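Local atomic coordinates of eukaryotic translation initiation factor 2D (Homo sapiens, PDB entry 5W2F), a protein that delivers tRNA to the P-site of the eukaryotic ribosome independently of GTP and is represented here by its C-terminal part. Residues Ala144-Arg149 / Gly179-Glu184; Ile113-Ala118 / Asn173-Leu178. One frame throughout, in Å; residues are numbered along the deposited sequence.

Contact 1: residues Ala144-Arg149 / Gly179-Glu184; sequences AILQQR and GWLLLE. With FMT (formic acid), chain C.
The CA atoms of Leu146 and Leu181, 8.4 Å apart, are the nearest pair where helices 139-150 and 175-185 come together. The short axes of the two segments approach to 11.6 Å and run in largely opposed directions, at 130°; segment 179-184 includes a wider pi-type turn at 180-184. These are the two helices of the SUI1 domain, the eIF1-like alpha/beta fold near the C-terminal end of the protein. With the helices this far apart, side chains alone bridge them, and no hydrogen bond passes directly between the segments.

On the buried side, CD2 of Leu146 meets CD2 of Leu181 at 4.1 Å. The other branch of Leu181, CD1, rests against CG2 of Ile145 at 4.0 Å, and the same CG2 also touches CZ3 at the edge of the Trp180 indole, near the ring plane. One methyl thus touches both leucine and tryptophan.

At the outer side Arg149 lies across Trp180. Its chain bends at chi2 (74°), which carries CD over the six-membered ring in a CH-pi contact, 3.9 Å from CD to the ring centroid. Beyond it the guanidinium stacks flat on the indole, the planes only 8° apart, and CZ stands 3.6 Å from the centroid of the six-membered ring as a cation-pi partner. NH1 comes over NE1, but both are donors and face-on stacking, not a bond, brings them together.

A formic acid molecule, probably from the crystallisation liquor, takes two nearly straight hydrogen bonds at the guanidinium edge, from NE to O2 and from NH1 to O1, which should help fix the rotation of the group and, if ionised as formate, partly offset its charge. Its carbon C also packs on Trp180 CB, 3.5 Å away.

Contact 2: residues Ile113-Ala118 / Asn173-Leu178; sequences IDITLA and NQVHHL. With FMT (formic acid), chain C; FMT (formic acid), chain D.
Asn173 opens the contact by laying its carboxamide against the two methyls of Leu117, the nearest pair being OD1 and CD2 at 3.5 Å. CG of Asn173 is anti to the backbone N (chi1 -176°), which swings this carbon of the carboxamide over to Leu117 although the CB bond does not point there. The touch is one of van der Waals contact with a polar group; ND2 makes its hydrogen bond elsewhere, to O1 of a formic acid molecule at 2.9 Å, which is also bonded to Lys125.

Gln174 occupies the N-cap position of helix 175-185. Its backbone N is tied to Thr127 OG1 and its NE2 to the carbonyl of Gln171, so the turn into the helix is fastened to strand 124-130 and to the end of the preceding strand.

Val175, first residue of the helix, splits its branches between two strand residues. CG2 fits against CG of Leu117 at 3.7 Å, while CG1 lies 4.1 Å from CG2 of Ile115. Ile115 and Leu117, two positions apart with Thr116 between them, both project toward the helix, as alternation in a beta strand requires.

His177 has no contact with the strand; its ND1 donates to O2 of another formic acid molecule, the one held by Arg149, 2.6 Å away and near the ring plane. A turn on from Val175, Leu178 offers CB to CD1 of Ile115 at 3.7 Å, both residues buried.

The contact is part of the helix-on-sheet packing of the SUI1 domain: helix 175-185 packs on one face of the sheet, over strand 113-121, which runs between antiparallel strand 124-130 and parallel strand 193-194, while helix 139-150 flanks it through Cys150.

Overall arrangement
After the N-terminal SWIB/MDM2 part, the chain enters strand 113-121, then helix 139-150, and the return of helix 175-185 completes both contacts. Contact 2 closes a loop of 54 residues between strand and helix, contact 1 a loop of 29 between the two helices. Their segments alternate, so the loops cross. Both rest on helix 175-185, which joins the sheet to helix 139-150, with the contact centres about 10 Å apart. Leu182 of contact 1 touches Ile113 and Ile115, Leu146 packs on Leu178, and one formic acid molecule binds both Arg149 and His177. Together they unite the two helices and the sheet of the SUI1 domain.

Contact 1: residues Ala144-Arg149 / Gly179-Glu184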
ATOM      1  N   ALA A 144     -20.210  -1.856 -15.022  1.00 24.01           N
ATOM      2  CA  ALA A 144     -20.721  -2.328 -16.314  1.00 26.02           C
ATOM      3  C   ALA A 144     -20.565  -3.844 -16.469  1.00 26.49           C
ATOM      4  O   ALA A 144     -21.493  -4.543 -16.879  1.00 28.63           O
ATOM      5  CB  ALA A 144     -20.079  -1.582 -17.480  1.00 26.42           C
ATOM      6  N   ILE A 145     -19.402  -4.356 -16.105  1.00 25.81           N
ATOM      7  CA  ILE A 145     -19.151  -5.788 -16.147  1.00 26.91           C
ATOM      8  C   ILE A 145     -20.148  -6.541 -15.246  1.00 25.84           C
ATOM      9  O   ILE A 145     -20.740  -7.549 -15.655  1.00 28.89           O
ATOM     10  CB  ILE A 145     -17.704  -6.107 -15.714  1.00 26.73           C
ATOM     11  CG1 ILE A 145     -16.694  -5.605 -16.755  1.00 27.67           C
ATOM     12  CG2 ILE A 145     -17.536  -7.600 -15.469  1.00 28.23           C
ATOM     13  CD1 ILE A 145     -15.279  -5.528 -16.226  1.00 30.10           C
ATOM     14  N   LEU A 146     -20.317  -6.050 -14.022  1.00 25.27           N
ATOM     15  CA  LEU A 146     -21.211  -6.706 -13.083  1.00 24.30           C
ATOM     16  C   LEU A 146     -22.686  -6.584 -13.461  1.00 26.08           C
ATOM     17  O   LEU A 146     -23.458  -7.502 -13.196  1.00 27.60           O
ATOM     18  CB  LEU A 146     -21.001  -6.189 -11.660  1.00 22.51           C
ATOM     19  CG  LEU A 146     -19.654  -6.571 -11.050  1.00 22.95           C
ATOM     20  CD1 LEU A 146     -19.512  -5.890  -9.701  1.00 22.30           C
ATOM     21  CD2 LEU A 146     -19.562  -8.078 -10.865  1.00 24.63           C
ATOM     22  N   GLN A 147     -23.091  -5.477 -14.083  1.00 25.26           N
ATOM     23  CA  GLN A 147     -24.488  -5.354 -14.512  1.00 27.15           C
ATOM     24  C   GLN A 147     -24.849  -6.500 -15.481  1.00 29.39           C
ATOM     25  O   GLN A 147     -25.931  -7.099 -15.370  1.00 31.31           O
ATOM     26  CB  GLN A 147     -24.756  -3.968 -15.112  1.00 28.77           C
ATOM     27  CG  GLN A 147     -26.230  -3.656 -15.408  1.00 31.02           C
ATOM     28  CD  GLN A 147     -26.512  -2.152 -15.525  1.00 34.78           C
ATOM     29  OE1 GLN A 147     -26.572  -1.409 -14.531  1.00 34.91           O
ATOM     30  NE2 GLN A 147     -26.698  -1.708 -16.731  1.00 39.59           N
ATOM     31  N   GLN A 148     -23.927  -6.826 -16.388  1.00 29.83           N
ATOM     32  CA  GLN A 148     -24.090  -7.960 -17.306  1.00 34.66           C
ATOM     33  C   GLN A 148     -23.973  -9.307 -16.599  1.00 33.14           C
ATOM     34  O   GLN A 148     -24.840 -10.156 -16.774  1.00 36.83           O
ATOM     35  CB  GLN A 148     -23.054  -7.887 -18.434  1.00 37.00           C
ATOM     36  CG  GLN A 148     -23.183  -8.960 -19.516  1.00 44.37           C
ATOM     37  CD  GLN A 148     -24.449  -8.824 -20.347  1.00 52.62           C
ATOM     38  OE1 GLN A 148     -25.255  -9.758 -20.436  1.00 65.11           O
ATOM     39  NE2 GLN A 148     -24.634  -7.659 -20.959  1.00 60.45           N
ATOM     40  N   ARG A 149     -22.916  -9.489 -15.798  1.00 32.20           N
ATOM     41  CA  ARG A 149     -22.637 -10.775 -15.130  1.00 31.23           C
ATOM     42  C   ARG A 149     -23.747 -11.136 -14.152  1.00 32.00           C
ATOM     43  O   ARG A 149     -24.179 -12.294 -14.098  1.00 36.37           O
ATOM     44  CB  ARG A 149     -21.296 -10.732 -14.383  1.00 32.22           C
ATOM     45  CG  ARG A 149     -20.784 -12.068 -13.830  1.00 35.78           C
ATOM     46  CD  ARG A 149     -20.247 -12.961 -14.944  1.00 41.48           C
ATOM     47  NE  ARG A 149     -19.577 -14.164 -14.438  1.00 40.13           N
ATOM     48  CZ  ARG A 149     -18.825 -14.982 -15.176  1.00 42.57           C
ATOM     49  NH1 ARG A 149     -18.265 -16.042 -14.607  1.00 43.35           N
ATOM     50  NH2 ARG A 149     -18.618 -14.759 -16.482  1.00 44.57           N
ATOM     51  N   GLY A 179     -16.322 -12.464  -6.199  1.00 19.91           N
ATOM     52  CA  GLY A 179     -15.270 -13.465  -6.080  1.00 20.59           C
ATOM     53  C   GLY A 179     -14.712 -13.846  -7.435  1.00 19.73           C
ATOM     54  O   GLY A 179     -13.492 -13.843  -7.641  1.00 20.87           O
ATOM     55  N   TRP A 180     -15.598 -14.121  -8.389  1.00 21.06           N
ATOM     56  CA  TRP A 180     -15.150 -14.409  -9.746  1.00 21.59           C
ATOM     57  C   TRP A 180     -14.323 -13.253 -10.315  1.00 21.96           C
ATOM     58  O   TRP A 180     -13.211 -13.439 -10.810  1.00 22.04           O
ATOM     59  CB  TRP A 180     -16.350 -14.709 -10.644  1.00 23.85           C
ATOM     60  CG  TRP A 180     -16.032 -14.590 -12.093  1.00 26.42           C
ATOM     61  CD1 TRP A 180     -15.333 -15.480 -12.848  1.00 29.99           C
ATOM     62  CD2 TRP A 180     -16.316 -13.467 -12.951  1.00 26.47           C
ATOM     63  NE1 TRP A 180     -15.189 -15.004 -14.129  1.00 31.73           N
ATOM     64  CE2 TRP A 180     -15.791 -13.776 -14.222  1.00 30.97           C
ATOM     65  CE3 TRP A 180     -16.993 -12.257 -12.775  1.00 28.50           C
ATOM     66  CZ2 TRP A 180     -15.909 -12.909 -15.309  1.00 33.10           C
ATOM     67  CZ3 TRP A 180     -17.086 -11.376 -13.857  1.00 29.49           C
ATOM     68  CH2 TRP A 180     -16.553 -11.716 -15.106  1.00 30.41           C
ATOM     69  N   LEU A 181     -14.890 -12.065 -10.271  1.00 20.83           N
ATOM     70  CA  LEU A 181     -14.275 -10.926 -10.930  1.00 20.01           C
ATOM     71  C   LEU A 181     -12.910 -10.624 -10.337  1.00 19.76           C
ATOM     72  O   LEU A 181     -11.925 -10.453 -11.068  1.00 20.85           O
ATOM     73  CB  LEU A 181     -15.183  -9.694 -10.840  1.00 21.19           C
ATOM     74  CG  LEU A 181     -14.678  -8.435 -11.574  1.00 22.45           C
ATOM     75  CD1 LEU A 181     -14.496  -8.717 -13.061  1.00 25.35           C
ATOM     76  CD2 LEU A 181     -15.582  -7.225 -11.377  1.00 26.40           C
ATOM     77  N   LEU A 182     -12.841 -10.550  -9.015  1.00 18.34           N
ATOM     78  CA  LEU A 182     -11.626 -10.116  -8.353  1.00 18.55           C
ATOM     79  C   LEU A 182     -10.566 -11.207  -8.267  1.00 19.48           C
ATOM     80  O   LEU A 182      -9.393 -10.923  -8.479  1.00 19.99           O
ATOM     81  CB  LEU A 182     -11.942  -9.573  -6.959  1.00 19.17           C
ATOM     82  CG  LEU A 182     -12.892  -8.393  -6.933  1.00 19.44           C
ATOM     83  CD1 LEU A 182     -13.201  -7.980  -5.495  1.00 20.61           C
ATOM     84  CD2 LEU A 182     -12.404  -7.187  -7.734  1.00 20.89           C
ATOM     85  N   LEU A 183     -10.963 -12.433  -7.930  1.00 19.99           N
ATOM     86  CA  LEU A 183      -9.991 -13.518  -7.755  1.00 20.57           C
ATOM     87  C   LEU A 183      -9.631 -14.199  -9.053  1.00 21.60           C
ATOM     88  O   LEU A 183      -8.496 -14.586  -9.241  1.00 23.85           O
ATOM     89  CB  LEU A 183     -10.525 -14.589  -6.796  1.00 20.54           C
ATOM     90  CG  LEU A 183     -10.885 -14.113  -5.387  1.00 20.86           C
ATOM     91  CD1 LEU A 183     -11.461 -15.275  -4.591  1.00 22.34           C
ATOM     92  CD2 LEU A 183      -9.665 -13.576  -4.670  1.00 22.57           C
ATOM     93  N   GLU A 184     -10.604 -14.396  -9.933  1.00 22.73           N
ATOM     94  CA  GLU A 184     -10.359 -15.158 -11.155  1.00 25.33           C
ATOM     95  C   GLU A 184      -9.972 -14.231 -12.297  1.00 25.29           C
ATOM     96  O   GLU A 184      -8.905 -14.392 -12.894  1.00 27.83           O
ATOM     97  CB  GLU A 184     -11.559 -16.026 -11.505  1.00 26.84           C
ATOM     98  CG  GLU A 184     -11.878 -17.104 -10.491  1.00 33.34           C
ATOM     99  CD  GLU A 184     -13.090 -17.948 -10.911  1.00 43.18           C
ATOM    100  OE1 GLU A 184     -13.175 -18.358 -12.096  1.00 48.06           O
ATOM    101  OE2 GLU A 184     -13.978 -18.189 -10.060  1.00 51.91           O
TER
HETATM  102  C   FMT C 602     -19.496 -16.076 -11.201  1.00 36.69           C
HETATM  103  O1  FMT C 602     -18.818 -16.855 -11.861  1.00 44.65           O
HETATM  104  O2  FMT C 602     -19.788 -14.902 -11.747  1.00 33.44           O

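Contact 2: residues Ile113-Ala118 / Asn173-Leu178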
ATOM      1  N   ILE A 113     -10.059  -4.445  -0.473  1.00 16.54           N
ATOM      2  CA  ILE A 113     -11.373  -4.273  -1.120  1.00 16.91           C
ATOM      3  C   ILE A 113     -12.415  -4.830  -0.150  1.00 17.77           C
ATOM      4  O   ILE A 113     -12.237  -5.931   0.382  1.00 18.33           O
ATOM      5  CB  ILE A 113     -11.446  -5.009  -2.450  1.00 18.02           C
ATOM      6  CG1 ILE A 113     -10.499  -4.355  -3.444  1.00 19.25           C
ATOM      7  CG2 ILE A 113     -12.873  -5.010  -2.976  1.00 19.61           C
ATOM      8  CD1 ILE A 113     -10.270  -5.139  -4.714  1.00 21.21           C
ATOM      9  N   ASP A 114     -13.450  -4.043   0.119  1.00 16.03           N
ATOM     10  CA  ASP A 114     -14.530  -4.452   1.006  1.00 17.18           C
ATOM     11  C   ASP A 114     -15.780  -4.692   0.186  1.00 16.98           C
ATOM     12  O   ASP A 114     -16.237  -3.806  -0.534  1.00 18.30           O
ATOM     13  CB  ASP A 114     -14.843  -3.389   2.078  1.00 17.70           C
ATOM     14  CG  ASP A 114     -13.643  -2.982   2.885  1.00 18.99           C
ATOM     15  OD1 ASP A 114     -12.918  -3.863   3.382  1.00 19.92           O
ATOM     16  OD2 ASP A 114     -13.416  -1.752   2.997  1.00 20.43           O
ATOM     17  N   ILE A 115     -16.339  -5.876   0.347  1.00 17.62           N
ATOM     18  CA  ILE A 115     -17.593  -6.288  -0.284  1.00 17.64           C
ATOM     19  C   ILE A 115     -18.593  -6.567   0.815  1.00 18.52           C
ATOM     20  O   ILE A 115     -18.347  -7.436   1.650  1.00 18.94           O
ATOM     21  CB  ILE A 115     -17.438  -7.557  -1.127  1.00 18.81           C
ATOM     22  CG1 ILE A 115     -16.330  -7.423  -2.163  1.00 18.97           C
ATOM     23  CG2 ILE A 115     -18.761  -7.936  -1.772  1.00 19.45           C
ATOM     24  CD1 ILE A 115     -15.774  -8.747  -2.575  1.00 22.70           C
ATOM     25  N   THR A 116     -19.687  -5.814   0.837  1.00 17.16           N
ATOM     26  CA  THR A 116     -20.623  -5.897   1.914  0.72 17.26           C
ATOM     27  C   THR A 116     -22.064  -5.994   1.400  1.00 16.35           C
ATOM     28  O   THR A 116     -22.436  -5.276   0.475  1.00 18.04           O
ATOM     29  CB  THR A 116     -20.414  -4.646   2.769  0.72 17.87           C
ATOM     30  OG1 THR A 116     -19.009  -4.545   3.112  0.72 18.60           O
ATOM     31  CG2 THR A 116     -21.288  -4.679   3.985  0.72 18.81           C
ATOM     32  N   LEU A 117     -22.847  -6.844   2.046  1.00 16.63           N
ATOM     33  CA  LEU A 117     -24.283  -6.926   1.816  1.00 16.69           C
ATOM     34  C   LEU A 117     -24.948  -5.949   2.750  1.00 17.92           C
ATOM     35  O   LEU A 117     -24.567  -5.841   3.913  1.00 20.90           O
ATOM     36  CB  LEU A 117     -24.772  -8.351   2.077  1.00 17.46           C
ATOM     37  CG  LEU A 117     -24.266  -9.335   1.041  1.00 17.67           C
ATOM     38  CD1 LEU A 117     -24.452 -10.771   1.523  1.00 18.29           C
ATOM     39  CD2 LEU A 117     -24.956  -9.124  -0.304  1.00 18.41           C
ATOM     40  N   ALA A 118     -25.948  -5.244   2.234  1.00 18.38           N
ATOM     41  CA  ALA A 118     -26.668  -4.243   3.001  1.00 20.81           C
ATOM     42  C   ALA A 118     -28.120  -4.227   2.596  1.00 22.27           C
ATOM     43  O   ALA A 118     -28.500  -4.802   1.575  1.00 23.47           O
ATOM     44  CB  ALA A 118     -26.059  -2.867   2.785  1.00 22.57           C
ATOM     45  N   ASN A 173     -27.873  -9.893  -3.996  1.00 19.66           N
ATOM     46  CA  ASN A 173     -26.761 -10.544  -3.313  1.00 18.28           C
ATOM     47  C   ASN A 173     -25.817 -11.096  -4.352  1.00 19.01           C
ATOM     48  O   ASN A 173     -26.072 -12.149  -4.953  1.00 21.33           O
ATOM     49  CB  ASN A 173     -27.295 -11.624  -2.398  1.00 18.70           C
ATOM     50  CG  ASN A 173     -26.209 -12.292  -1.576  1.00 18.94           C
ATOM     51  OD1 ASN A 173     -25.024 -12.229  -1.927  1.00 20.30           O
ATOM     52  ND2 ASN A 173     -26.609 -12.953  -0.486  1.00 19.34           N
ATOM     53  N   GLN A 174     -24.720 -10.368  -4.576  1.00 17.95           N
ATOM     54  CA  GLN A 174     -23.847 -10.633  -5.716  1.00 18.23           C
ATOM     55  C   GLN A 174     -22.423 -10.947  -5.317  1.00 18.61           C
ATOM     56  O   GLN A 174     -21.519 -10.900  -6.162  1.00 19.44           O
ATOM     57  CB  GLN A 174     -23.867  -9.441  -6.682  1.00 19.99           C
ATOM     58  CG  GLN A 174     -25.271  -8.971  -7.046  1.00 20.51           C
ATOM     59  CD  GLN A 174     -26.124 -10.009  -7.764  1.00 21.41           C
ATOM     60  OE1 GLN A 174     -25.643 -11.057  -8.215  1.00 22.81           O
ATOM     61  NE2 GLN A 174     -27.410  -9.697  -7.897  1.00 23.56           N
ATOM     62  N   VAL A 175     -22.215 -11.274  -4.037  1.00 17.59           N
ATOM     63  CA  VAL A 175     -20.856 -11.445  -3.513  1.00 18.27           C
ATOM     64  C   VAL A 175     -20.059 -12.489  -4.307  1.00 18.63           C
ATOM     65  O   VAL A 175     -18.875 -12.284  -4.609  1.00 19.53           O
ATOM     66  CB  VAL A 175     -20.884 -11.794  -2.024  1.00 18.12           C
ATOM     67  CG1 VAL A 175     -19.471 -11.954  -1.464  1.00 18.53           C
ATOM     68  CG2 VAL A 175     -21.675 -10.773  -1.217  1.00 19.25           C
ATOM     69  N   HIS A 176     -20.713 -13.588  -4.660  1.00 17.91           N
ATOM     70  CA  HIS A 176     -20.056 -14.646  -5.436  1.00 20.29           C
ATOM     71  C   HIS A 176     -19.546 -14.176  -6.788  1.00 21.63           C
ATOM     72  O   HIS A 176     -18.496 -14.616  -7.245  1.00 22.02           O
ATOM     73  CB  HIS A 176     -20.963 -15.866  -5.567  1.00 21.11           C
ATOM     74  CG  HIS A 176     -22.295 -15.582  -6.189  1.00 21.39           C
ATOM     75  ND1 HIS A 176     -23.261 -14.826  -5.554  1.00 21.95           N
ATOM     76  CD2 HIS A 176     -22.826 -15.958  -7.382  1.00 23.81           C
ATOM     77  CE1 HIS A 176     -24.328 -14.745  -6.335  1.00 24.10           C
ATOM     78  NE2 HIS A 176     -24.100 -15.447  -7.438  1.00 25.79           N
ATOM     79  N   HIS A 177     -20.249 -13.242  -7.407  1.00 20.09           N
ATOM     80  CA  HIS A 177     -19.786 -12.681  -8.668  1.00 20.69           C
ATOM     81  C   HIS A 177     -18.552 -11.797  -8.486  1.00 20.49           C
ATOM     82  O   HIS A 177     -17.699 -11.735  -9.380  1.00 21.38           O
ATOM     83  CB  HIS A 177     -20.904 -11.904  -9.354  1.00 21.06           C
ATOM     84  CG  HIS A 177     -22.045 -12.764  -9.796  1.00 23.25           C
ATOM     85  ND1 HIS A 177     -21.900 -13.815 -10.681  1.00 24.91           N
ATOM     86  CD2 HIS A 177     -23.357 -12.724  -9.467  1.00 24.46           C
ATOM     87  CE1 HIS A 177     -23.080 -14.377 -10.882  1.00 25.13           C
ATOM     88  NE2 HIS A 177     -23.985 -13.722 -10.172  1.00 27.56           N
ATOM     89  N   LEU A 178     -18.466 -11.101  -7.354  1.00 19.18           N
ATOM     90  CA  LEU A 178     -17.236 -10.365  -7.044  1.00 19.24           C
ATOM     91  C   LEU A 178     -16.067 -11.311  -6.808  1.00 18.95           C
ATOM     92  O   LEU A 178     -14.933 -10.976  -7.137  1.00 20.16           O
ATOM     93  CB  LEU A 178     -17.386  -9.443  -5.832  1.00 19.48           C
ATOM     94  CG  LEU A 178     -17.974  -8.071  -6.086  1.00 21.34           C
ATOM     95  CD1 LEU A 178     -17.059  -7.260  -6.998  1.00 19.87           C
ATOM     96  CD2 LEU A 178     -19.387  -8.144  -6.640  1.00 22.71           C
TER
HETATM   97  C   FMT C 602     -19.496 -16.076 -11.201  1.00 36.69           C
HETATM   98  O1  FMT C 602     -18.818 -16.855 -11.861  1.00 44.65           O
HETATM   99  O2  FMT C 602     -19.788 -14.902 -11.747  1.00 33.44           O
HETATM  100  C   FMT D 603     -30.725 -13.284  -0.167  1.00 33.91           C
HETATM  101  O1  FMT D 603     -29.542 -13.158  -0.381  1.00 29.36           O
HETATM  102  O2  FMT D 603     -31.141 -12.997   1.052  1.00 43.33           O